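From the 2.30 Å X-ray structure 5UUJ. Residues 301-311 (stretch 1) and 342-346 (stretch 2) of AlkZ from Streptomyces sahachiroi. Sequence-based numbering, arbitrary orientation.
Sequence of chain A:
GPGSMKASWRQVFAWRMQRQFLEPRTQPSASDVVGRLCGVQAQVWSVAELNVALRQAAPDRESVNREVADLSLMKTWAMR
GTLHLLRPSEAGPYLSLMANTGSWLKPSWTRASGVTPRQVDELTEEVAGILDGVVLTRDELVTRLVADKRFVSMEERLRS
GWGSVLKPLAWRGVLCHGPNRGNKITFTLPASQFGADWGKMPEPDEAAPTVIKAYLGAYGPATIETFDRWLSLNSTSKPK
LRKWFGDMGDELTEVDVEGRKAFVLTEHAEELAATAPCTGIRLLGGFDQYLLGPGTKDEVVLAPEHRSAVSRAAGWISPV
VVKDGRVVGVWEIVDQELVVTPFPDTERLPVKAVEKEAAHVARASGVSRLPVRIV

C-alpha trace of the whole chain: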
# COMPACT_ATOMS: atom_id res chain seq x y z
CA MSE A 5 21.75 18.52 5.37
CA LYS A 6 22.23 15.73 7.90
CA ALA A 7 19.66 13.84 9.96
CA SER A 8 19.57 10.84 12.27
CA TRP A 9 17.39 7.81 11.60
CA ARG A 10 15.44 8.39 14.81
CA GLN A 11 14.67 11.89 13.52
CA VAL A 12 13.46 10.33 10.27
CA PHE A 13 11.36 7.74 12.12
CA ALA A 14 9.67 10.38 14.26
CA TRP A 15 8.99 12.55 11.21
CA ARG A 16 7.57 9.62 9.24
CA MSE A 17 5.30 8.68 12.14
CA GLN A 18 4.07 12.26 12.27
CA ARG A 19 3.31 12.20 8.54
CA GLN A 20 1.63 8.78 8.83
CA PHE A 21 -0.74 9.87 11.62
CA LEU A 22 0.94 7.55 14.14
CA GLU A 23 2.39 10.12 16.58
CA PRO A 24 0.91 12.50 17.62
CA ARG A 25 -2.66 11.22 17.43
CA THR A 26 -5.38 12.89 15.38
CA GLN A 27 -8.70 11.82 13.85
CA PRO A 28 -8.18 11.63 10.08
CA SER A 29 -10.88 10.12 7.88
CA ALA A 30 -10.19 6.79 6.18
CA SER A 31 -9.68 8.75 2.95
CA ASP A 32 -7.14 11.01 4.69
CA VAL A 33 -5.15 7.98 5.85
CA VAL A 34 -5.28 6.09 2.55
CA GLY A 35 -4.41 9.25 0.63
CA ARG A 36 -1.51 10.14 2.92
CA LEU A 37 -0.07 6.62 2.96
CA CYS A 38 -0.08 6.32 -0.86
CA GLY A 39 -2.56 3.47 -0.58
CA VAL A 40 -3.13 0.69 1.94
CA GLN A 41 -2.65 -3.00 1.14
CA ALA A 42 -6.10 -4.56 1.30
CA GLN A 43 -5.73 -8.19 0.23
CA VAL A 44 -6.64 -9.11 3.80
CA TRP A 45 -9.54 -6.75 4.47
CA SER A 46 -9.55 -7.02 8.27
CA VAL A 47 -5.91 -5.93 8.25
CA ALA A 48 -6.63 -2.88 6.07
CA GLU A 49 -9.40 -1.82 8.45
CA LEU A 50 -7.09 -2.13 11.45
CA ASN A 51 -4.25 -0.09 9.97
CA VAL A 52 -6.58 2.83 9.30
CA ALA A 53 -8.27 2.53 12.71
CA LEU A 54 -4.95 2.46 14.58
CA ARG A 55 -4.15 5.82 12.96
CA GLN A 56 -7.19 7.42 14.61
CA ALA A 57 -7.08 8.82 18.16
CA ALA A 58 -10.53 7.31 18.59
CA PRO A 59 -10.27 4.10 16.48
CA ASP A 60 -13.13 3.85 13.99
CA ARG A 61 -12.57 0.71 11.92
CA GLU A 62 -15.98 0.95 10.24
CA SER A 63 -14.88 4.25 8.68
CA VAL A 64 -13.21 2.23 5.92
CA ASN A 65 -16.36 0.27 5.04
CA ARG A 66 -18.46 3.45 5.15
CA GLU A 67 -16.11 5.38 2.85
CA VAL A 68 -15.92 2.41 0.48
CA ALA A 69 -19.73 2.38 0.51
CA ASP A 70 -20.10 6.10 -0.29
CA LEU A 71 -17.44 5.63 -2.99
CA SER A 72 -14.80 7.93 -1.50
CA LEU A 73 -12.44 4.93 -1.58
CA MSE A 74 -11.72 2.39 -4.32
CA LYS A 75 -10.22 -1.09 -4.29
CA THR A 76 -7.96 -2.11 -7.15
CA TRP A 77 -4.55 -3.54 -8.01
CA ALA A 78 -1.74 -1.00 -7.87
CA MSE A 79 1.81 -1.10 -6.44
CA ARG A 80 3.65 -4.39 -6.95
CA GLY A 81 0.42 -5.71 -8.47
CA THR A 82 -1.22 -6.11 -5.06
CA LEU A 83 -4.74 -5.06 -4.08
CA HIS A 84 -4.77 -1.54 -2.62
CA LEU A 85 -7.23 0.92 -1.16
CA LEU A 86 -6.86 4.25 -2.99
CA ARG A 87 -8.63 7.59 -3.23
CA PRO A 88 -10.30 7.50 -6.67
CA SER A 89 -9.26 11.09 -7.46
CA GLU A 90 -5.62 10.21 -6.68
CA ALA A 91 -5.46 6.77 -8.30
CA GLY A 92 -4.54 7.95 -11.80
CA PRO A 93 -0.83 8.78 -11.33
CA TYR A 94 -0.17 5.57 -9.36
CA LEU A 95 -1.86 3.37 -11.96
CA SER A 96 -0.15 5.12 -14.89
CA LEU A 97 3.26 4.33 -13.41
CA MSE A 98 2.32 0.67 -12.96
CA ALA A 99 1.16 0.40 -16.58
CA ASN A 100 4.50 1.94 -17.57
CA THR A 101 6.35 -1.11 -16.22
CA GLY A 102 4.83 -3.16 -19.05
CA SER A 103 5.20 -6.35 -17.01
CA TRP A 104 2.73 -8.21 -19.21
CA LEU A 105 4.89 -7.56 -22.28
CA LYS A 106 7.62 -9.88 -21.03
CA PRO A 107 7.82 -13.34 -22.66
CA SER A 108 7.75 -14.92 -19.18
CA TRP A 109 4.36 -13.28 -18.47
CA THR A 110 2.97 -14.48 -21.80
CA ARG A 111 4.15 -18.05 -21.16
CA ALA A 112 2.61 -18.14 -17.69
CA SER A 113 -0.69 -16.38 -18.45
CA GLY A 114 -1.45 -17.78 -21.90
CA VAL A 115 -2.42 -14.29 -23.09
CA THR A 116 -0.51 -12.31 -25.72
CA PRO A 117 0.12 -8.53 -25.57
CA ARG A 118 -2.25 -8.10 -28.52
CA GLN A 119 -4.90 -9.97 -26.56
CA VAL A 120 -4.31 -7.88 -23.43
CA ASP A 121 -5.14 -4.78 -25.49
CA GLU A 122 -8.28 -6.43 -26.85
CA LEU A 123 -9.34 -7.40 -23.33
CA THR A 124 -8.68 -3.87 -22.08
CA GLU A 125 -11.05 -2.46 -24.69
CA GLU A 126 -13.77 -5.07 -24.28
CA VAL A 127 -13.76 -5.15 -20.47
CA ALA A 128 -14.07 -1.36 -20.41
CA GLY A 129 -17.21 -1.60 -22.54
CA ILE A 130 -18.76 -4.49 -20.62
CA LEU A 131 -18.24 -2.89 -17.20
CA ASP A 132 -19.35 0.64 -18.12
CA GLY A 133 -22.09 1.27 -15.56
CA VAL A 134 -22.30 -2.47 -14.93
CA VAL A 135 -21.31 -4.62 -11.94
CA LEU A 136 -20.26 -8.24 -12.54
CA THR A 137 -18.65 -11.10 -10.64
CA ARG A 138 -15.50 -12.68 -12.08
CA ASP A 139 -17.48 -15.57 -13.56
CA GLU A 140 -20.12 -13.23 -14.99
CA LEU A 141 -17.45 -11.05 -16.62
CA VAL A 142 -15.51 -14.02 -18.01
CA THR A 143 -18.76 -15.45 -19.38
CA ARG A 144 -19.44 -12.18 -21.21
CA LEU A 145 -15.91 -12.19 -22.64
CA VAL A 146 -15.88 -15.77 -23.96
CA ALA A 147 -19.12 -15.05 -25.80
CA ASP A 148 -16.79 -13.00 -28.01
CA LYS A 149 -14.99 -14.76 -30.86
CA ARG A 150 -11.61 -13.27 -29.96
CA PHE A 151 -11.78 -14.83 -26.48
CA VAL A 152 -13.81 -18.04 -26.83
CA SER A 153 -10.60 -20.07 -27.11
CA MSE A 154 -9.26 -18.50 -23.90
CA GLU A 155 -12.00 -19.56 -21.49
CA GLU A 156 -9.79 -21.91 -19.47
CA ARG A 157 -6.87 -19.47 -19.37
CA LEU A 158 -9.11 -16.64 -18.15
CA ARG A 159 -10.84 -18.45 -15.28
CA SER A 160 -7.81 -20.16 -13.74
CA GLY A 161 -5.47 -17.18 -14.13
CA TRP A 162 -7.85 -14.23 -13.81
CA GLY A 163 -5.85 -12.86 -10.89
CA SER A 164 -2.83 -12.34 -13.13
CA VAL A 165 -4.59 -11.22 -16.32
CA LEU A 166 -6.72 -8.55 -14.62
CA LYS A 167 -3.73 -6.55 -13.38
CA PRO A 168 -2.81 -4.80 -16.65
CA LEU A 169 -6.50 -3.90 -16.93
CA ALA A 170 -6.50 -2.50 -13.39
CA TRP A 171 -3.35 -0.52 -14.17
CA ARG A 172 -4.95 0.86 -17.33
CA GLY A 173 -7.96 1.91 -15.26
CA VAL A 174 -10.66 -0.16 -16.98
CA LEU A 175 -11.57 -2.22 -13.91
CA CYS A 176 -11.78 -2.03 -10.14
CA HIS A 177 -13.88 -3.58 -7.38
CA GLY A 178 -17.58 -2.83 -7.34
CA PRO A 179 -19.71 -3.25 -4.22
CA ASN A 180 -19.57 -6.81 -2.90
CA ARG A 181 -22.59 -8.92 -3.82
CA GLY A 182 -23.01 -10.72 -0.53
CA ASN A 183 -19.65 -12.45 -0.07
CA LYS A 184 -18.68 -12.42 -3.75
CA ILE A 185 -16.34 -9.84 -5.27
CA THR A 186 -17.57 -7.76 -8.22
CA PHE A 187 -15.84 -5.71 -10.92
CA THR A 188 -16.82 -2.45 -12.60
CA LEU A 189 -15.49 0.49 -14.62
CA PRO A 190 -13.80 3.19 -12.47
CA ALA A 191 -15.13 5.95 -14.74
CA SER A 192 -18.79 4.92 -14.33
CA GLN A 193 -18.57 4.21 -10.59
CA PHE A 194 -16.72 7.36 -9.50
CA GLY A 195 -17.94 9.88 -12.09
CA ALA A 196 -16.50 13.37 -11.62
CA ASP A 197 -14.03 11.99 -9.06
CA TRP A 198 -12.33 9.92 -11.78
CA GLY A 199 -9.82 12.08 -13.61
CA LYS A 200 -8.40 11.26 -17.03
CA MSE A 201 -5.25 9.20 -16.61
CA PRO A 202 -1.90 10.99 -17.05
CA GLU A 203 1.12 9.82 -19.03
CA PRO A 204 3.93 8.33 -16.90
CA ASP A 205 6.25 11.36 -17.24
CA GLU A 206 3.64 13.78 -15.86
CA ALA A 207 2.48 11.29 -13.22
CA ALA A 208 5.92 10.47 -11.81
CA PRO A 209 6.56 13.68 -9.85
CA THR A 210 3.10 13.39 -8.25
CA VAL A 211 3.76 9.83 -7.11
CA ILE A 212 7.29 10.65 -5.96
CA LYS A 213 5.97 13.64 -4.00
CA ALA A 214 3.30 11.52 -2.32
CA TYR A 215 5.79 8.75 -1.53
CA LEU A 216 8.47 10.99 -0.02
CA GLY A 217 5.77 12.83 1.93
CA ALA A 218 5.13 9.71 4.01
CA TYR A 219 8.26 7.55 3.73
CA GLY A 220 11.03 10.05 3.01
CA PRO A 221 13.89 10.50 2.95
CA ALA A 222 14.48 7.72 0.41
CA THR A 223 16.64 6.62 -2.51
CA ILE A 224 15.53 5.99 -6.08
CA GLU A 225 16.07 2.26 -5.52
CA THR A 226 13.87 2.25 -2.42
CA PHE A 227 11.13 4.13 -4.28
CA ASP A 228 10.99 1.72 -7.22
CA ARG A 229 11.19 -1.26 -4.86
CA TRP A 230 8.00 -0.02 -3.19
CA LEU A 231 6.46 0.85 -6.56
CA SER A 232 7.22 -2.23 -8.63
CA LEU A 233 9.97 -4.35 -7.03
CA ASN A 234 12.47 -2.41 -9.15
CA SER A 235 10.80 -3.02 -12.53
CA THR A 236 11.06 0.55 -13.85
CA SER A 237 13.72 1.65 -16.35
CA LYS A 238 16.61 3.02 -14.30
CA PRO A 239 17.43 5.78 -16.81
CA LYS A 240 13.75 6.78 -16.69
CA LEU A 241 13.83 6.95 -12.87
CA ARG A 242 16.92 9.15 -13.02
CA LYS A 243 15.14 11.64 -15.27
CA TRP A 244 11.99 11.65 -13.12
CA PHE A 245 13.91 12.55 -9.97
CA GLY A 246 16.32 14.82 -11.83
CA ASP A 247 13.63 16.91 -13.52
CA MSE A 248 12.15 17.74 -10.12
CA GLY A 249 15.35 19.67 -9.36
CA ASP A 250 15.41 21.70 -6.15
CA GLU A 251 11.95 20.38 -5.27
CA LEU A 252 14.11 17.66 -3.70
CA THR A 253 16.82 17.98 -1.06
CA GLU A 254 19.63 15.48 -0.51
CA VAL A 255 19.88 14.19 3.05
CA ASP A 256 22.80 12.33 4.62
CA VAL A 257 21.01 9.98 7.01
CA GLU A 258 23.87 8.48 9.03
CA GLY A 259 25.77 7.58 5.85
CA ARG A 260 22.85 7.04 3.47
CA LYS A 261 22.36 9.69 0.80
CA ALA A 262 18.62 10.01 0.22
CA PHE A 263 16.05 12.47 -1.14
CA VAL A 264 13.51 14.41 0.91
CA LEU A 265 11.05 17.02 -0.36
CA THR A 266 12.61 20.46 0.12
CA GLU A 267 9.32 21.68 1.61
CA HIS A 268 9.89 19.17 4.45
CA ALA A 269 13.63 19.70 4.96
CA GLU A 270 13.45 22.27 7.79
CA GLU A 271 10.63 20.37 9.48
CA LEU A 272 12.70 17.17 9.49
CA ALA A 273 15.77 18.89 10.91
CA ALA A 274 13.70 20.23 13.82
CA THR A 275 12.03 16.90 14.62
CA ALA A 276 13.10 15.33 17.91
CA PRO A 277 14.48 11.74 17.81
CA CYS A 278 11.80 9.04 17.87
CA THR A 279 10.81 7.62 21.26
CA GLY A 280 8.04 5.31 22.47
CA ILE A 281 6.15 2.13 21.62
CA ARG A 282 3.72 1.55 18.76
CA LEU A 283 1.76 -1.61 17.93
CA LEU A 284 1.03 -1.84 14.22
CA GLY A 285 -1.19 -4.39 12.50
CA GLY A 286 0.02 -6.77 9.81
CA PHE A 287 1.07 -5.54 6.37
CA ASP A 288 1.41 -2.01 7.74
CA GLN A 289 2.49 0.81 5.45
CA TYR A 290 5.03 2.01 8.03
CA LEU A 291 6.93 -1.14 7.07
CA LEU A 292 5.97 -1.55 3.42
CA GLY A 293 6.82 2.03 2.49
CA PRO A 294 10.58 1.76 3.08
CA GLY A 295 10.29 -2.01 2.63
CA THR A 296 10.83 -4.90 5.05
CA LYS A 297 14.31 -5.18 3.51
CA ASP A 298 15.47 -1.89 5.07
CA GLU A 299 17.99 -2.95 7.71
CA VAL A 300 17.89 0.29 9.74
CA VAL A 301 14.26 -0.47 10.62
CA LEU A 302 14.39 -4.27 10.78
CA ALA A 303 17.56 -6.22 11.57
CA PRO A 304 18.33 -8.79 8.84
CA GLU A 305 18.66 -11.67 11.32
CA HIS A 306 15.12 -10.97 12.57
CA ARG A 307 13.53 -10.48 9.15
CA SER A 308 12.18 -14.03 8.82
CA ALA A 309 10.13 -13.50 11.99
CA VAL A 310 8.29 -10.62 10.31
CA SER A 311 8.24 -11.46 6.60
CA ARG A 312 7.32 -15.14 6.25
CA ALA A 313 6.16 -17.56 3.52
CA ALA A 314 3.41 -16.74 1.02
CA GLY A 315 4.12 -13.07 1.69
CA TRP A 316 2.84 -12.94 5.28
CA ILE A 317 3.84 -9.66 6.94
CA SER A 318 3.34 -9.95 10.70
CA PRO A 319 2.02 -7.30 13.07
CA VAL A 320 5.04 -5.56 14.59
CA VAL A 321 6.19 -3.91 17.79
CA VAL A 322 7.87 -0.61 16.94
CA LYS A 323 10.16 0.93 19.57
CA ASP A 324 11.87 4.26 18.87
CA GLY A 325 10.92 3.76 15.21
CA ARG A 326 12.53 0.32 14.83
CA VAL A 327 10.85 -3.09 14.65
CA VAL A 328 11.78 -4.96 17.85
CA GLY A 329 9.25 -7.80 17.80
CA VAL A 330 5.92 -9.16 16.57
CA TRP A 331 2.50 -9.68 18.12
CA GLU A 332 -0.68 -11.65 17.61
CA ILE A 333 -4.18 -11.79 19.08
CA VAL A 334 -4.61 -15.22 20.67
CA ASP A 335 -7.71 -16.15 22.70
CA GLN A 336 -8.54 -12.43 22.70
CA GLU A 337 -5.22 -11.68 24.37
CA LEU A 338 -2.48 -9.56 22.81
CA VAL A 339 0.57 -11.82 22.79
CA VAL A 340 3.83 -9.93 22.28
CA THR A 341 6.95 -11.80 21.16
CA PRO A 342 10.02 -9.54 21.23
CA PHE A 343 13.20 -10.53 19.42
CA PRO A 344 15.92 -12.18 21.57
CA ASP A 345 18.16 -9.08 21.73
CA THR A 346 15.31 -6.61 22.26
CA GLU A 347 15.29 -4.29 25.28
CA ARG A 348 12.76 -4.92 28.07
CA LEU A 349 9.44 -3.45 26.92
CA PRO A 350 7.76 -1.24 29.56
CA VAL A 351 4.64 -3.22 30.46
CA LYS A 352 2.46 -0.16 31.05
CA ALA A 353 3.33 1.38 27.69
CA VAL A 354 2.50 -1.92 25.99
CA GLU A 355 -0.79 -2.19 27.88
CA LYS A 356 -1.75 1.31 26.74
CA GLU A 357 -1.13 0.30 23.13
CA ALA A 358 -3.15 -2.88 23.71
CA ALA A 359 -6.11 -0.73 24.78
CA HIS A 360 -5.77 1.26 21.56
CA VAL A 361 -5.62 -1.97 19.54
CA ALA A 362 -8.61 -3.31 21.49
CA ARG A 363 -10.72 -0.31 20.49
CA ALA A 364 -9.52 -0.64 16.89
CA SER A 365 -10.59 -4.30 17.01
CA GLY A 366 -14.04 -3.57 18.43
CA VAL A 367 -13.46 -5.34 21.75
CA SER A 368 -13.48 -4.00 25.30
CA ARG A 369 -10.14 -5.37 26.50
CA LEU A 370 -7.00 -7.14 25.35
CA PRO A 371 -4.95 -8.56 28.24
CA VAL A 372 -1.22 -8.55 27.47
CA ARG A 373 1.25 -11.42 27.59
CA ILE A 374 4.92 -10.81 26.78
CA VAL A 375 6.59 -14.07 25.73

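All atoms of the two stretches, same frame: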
# COMPACT_ATOMS: atom_id res chain seq x y z
N VAL A 301 15.55 -0.30 9.94
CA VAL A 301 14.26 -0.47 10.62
C VAL A 301 14.13 -1.87 11.20
O VAL A 301 13.65 -2.05 12.33
CB VAL A 301 13.09 -0.19 9.67
CG1 VAL A 301 11.74 -0.49 10.35
CG2 VAL A 301 13.14 1.24 9.17
N LEU A 302 14.54 -2.86 10.42
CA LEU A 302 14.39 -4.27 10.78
C LEU A 302 15.69 -5.02 10.55
O LEU A 302 16.14 -5.18 9.42
CB LEU A 302 13.25 -4.90 9.98
CG LEU A 302 13.07 -6.42 10.09
CD1 LEU A 302 12.84 -6.85 11.53
CD2 LEU A 302 11.93 -6.88 9.21
N ALA A 303 16.29 -5.49 11.64
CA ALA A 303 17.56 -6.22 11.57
C ALA A 303 17.43 -7.45 10.67
O ALA A 303 16.43 -8.17 10.74
CB ALA A 303 18.01 -6.62 12.96
N PRO A 304 18.43 -7.70 9.81
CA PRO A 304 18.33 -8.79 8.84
C PRO A 304 18.15 -10.16 9.49
O PRO A 304 17.46 -11.01 8.93
CB PRO A 304 19.65 -8.72 8.07
CG PRO A 304 20.58 -7.99 8.97
CD PRO A 304 19.74 -7.01 9.72
N GLU A 305 18.75 -10.37 10.66
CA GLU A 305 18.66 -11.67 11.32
C GLU A 305 17.27 -11.92 11.91
O GLU A 305 16.94 -13.05 12.26
CB GLU A 305 19.73 -11.79 12.42
CG GLU A 305 19.54 -10.89 13.64
CD GLU A 305 20.21 -9.53 13.48
OE1 GLU A 305 20.44 -9.09 12.33
OE2 GLU A 305 20.51 -8.90 14.52
N HIS A 306 16.47 -10.86 12.02
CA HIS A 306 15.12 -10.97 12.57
C HIS A 306 14.04 -10.84 11.50
O HIS A 306 12.85 -10.82 11.81
CB HIS A 306 14.91 -9.90 13.65
CG HIS A 306 15.77 -10.06 14.85
ND1 HIS A 306 16.14 -11.30 15.34
CD2 HIS A 306 16.35 -9.15 15.67
CE1 HIS A 306 16.90 -11.14 16.41
NE2 HIS A 306 17.04 -9.85 16.63
N ARG A 307 14.46 -10.75 10.24
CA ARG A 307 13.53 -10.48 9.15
C ARG A 307 12.54 -11.62 8.93
O ARG A 307 11.36 -11.39 8.65
CB ARG A 307 14.30 -10.20 7.86
CG ARG A 307 13.44 -9.66 6.73
CD ARG A 307 14.25 -9.41 5.47
NE ARG A 307 13.37 -9.27 4.30
CZ ARG A 307 12.97 -10.28 3.53
NH1 ARG A 307 13.36 -11.53 3.79
NH2 ARG A 307 12.18 -10.05 2.50
N SER A 308 13.01 -12.86 9.07
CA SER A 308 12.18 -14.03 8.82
C SER A 308 11.05 -14.16 9.83
O SER A 308 10.06 -14.84 9.58
CB SER A 308 13.03 -15.30 8.84
OG SER A 308 13.61 -15.51 10.11
N ALA A 309 11.18 -13.50 10.98
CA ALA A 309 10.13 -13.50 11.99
C ALA A 309 8.98 -12.57 11.60
O ALA A 309 7.85 -12.75 12.05
CB ALA A 309 10.70 -13.10 13.34
N VAL A 310 9.28 -11.59 10.76
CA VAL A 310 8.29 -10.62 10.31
C VAL A 310 7.73 -10.99 8.94
O VAL A 310 6.52 -11.14 8.78
CB VAL A 310 8.88 -9.20 10.24
CG1 VAL A 310 7.83 -8.19 9.80
CG2 VAL A 310 9.46 -8.79 11.60
N SER A 311 8.62 -11.13 7.96
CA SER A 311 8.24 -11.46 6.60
C SER A 311 8.41 -12.96 6.36
O SER A 311 9.53 -13.44 6.20
CB SER A 311 9.08 -10.65 5.60
OG SER A 311 8.73 -10.96 4.26
N PRO A 342 8.85 -10.33 21.64
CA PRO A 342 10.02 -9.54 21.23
C PRO A 342 11.13 -10.42 20.69
O PRO A 342 11.18 -11.61 20.98
CB PRO A 342 10.45 -8.86 22.54
CG PRO A 342 9.95 -9.75 23.61
CD PRO A 342 8.66 -10.31 23.10
N PHE A 343 12.01 -9.83 19.89
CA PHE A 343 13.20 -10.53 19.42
C PHE A 343 14.12 -10.80 20.61
O PHE A 343 14.02 -10.13 21.63
CB PHE A 343 13.93 -9.71 18.35
CG PHE A 343 13.07 -9.36 17.17
CD1 PHE A 343 12.08 -10.22 16.73
CD2 PHE A 343 13.26 -8.17 16.49
CE1 PHE A 343 11.29 -9.90 15.64
CE2 PHE A 343 12.48 -7.84 15.40
CZ PHE A 343 11.49 -8.70 14.97
N PRO A 344 15.01 -11.80 20.48
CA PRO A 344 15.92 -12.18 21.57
C PRO A 344 16.73 -11.01 22.15
O PRO A 344 16.85 -10.91 23.37
CB PRO A 344 16.85 -13.20 20.90
CG PRO A 344 16.03 -13.81 19.84
CD PRO A 344 15.15 -12.70 19.32
N ASP A 345 17.27 -10.15 21.29
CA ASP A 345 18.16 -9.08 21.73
C ASP A 345 17.43 -7.76 21.95
O ASP A 345 18.06 -6.70 21.99
CB ASP A 345 19.29 -8.89 20.72
CG ASP A 345 18.79 -8.36 19.38
OD1 ASP A 345 17.60 -8.57 19.06
OD2 ASP A 345 19.59 -7.73 18.66
N THR A 346 16.11 -7.82 22.09
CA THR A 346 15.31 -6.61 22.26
C THR A 346 15.29 -6.18 23.73
O THR A 346 15.25 -7.01 24.64
CB THR A 346 13.86 -6.84 21.76
OG1 THR A 346 13.87 -6.93 20.33
CG2 THR A 346 12.94 -5.70 22.16

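The two stretches meet through a compact patch centred on one aromatic pair. Neither contributes a strand to the other, and no backbone-to-backbone hydrogen bond joins them; the contact is made by side chains. Stretch 1 is a chain of turns that leads into a short, weakly bonded helix at about 307-310. Its amides reach back to carbonyls a few residues earlier, as in H306 N to A303 O at 3.0 Å. Stretch 2 folds into a type I beta turn from F343 to T346, closed by the bond from T346 N to F343 O at 3.1 Å. Proline suits the second position of such a turn, because its ring fixes phi near the required value, and P344 sits there at -53°. The backbones come nearest at H306 and F343, whose CA atoms lie 7.1 Å apart, leaving room for two side chains that both point toward the opposing stretch.

Those side chains form an offset stack. The ring centroids of H306 and F343 are 4.4 Å apart and the planes are inclined by 28°, so the rings overlap in part, with H306 CD2 and F343 CD2 in contact at 3.3 Å. With the rings offset, each also has the CB of the other residue over its face. H306 CB lies 3.7 Å from the centroid of the F343 ring, and F343 CB lies 3.6 Å from the centroid of the H306 ring, each close to the ring normal. These reciprocal CH-pi contacts place a slightly positive C-H group over a pi cloud. Together the two residues account for most of the 261 Å² buried between the stretches.

The polar contact uses the edge of the same imidazole. H306 NE2 donates a hydrogen bond to D345 OD1 at 2.8 Å, with an N-H...O angle of 149°. The acceptor lies near the ring plane, where the N-H bond points, so bonding at the edge leaves the face free for stacking. Histidine suits this position because one flat side chain can do both jobs. P344 CD adds a van der Waals contact to H306 CE1 at 3.7 Å. Less favourable is the approach of two like charges, E305 OE2 and D345 OD2, at 4.4 Å; the distance and the exposure of both residues to solvent should soften the repulsion.

The remaining contacts are apolar and gather at the far end of the phenyl ring, about CE1, CZ and CE2. V310 CG2 meets F343 CZ at 3.9 Å, near the plane of the ring at its edge. L302 CD1 approaches F343 CE2 at 4.0 Å, and A309 CB lies 4.0 Å from F343 CE1. Phenylalanine suits this buried site, since it has no polar group to satisfy and offers a broad hydrocarbon surface. The small methyl of A309 points toward stretch 2, while one methyl of each of the branched side chains, L302 CD1 and V310 CG2, supplies further apolar surface.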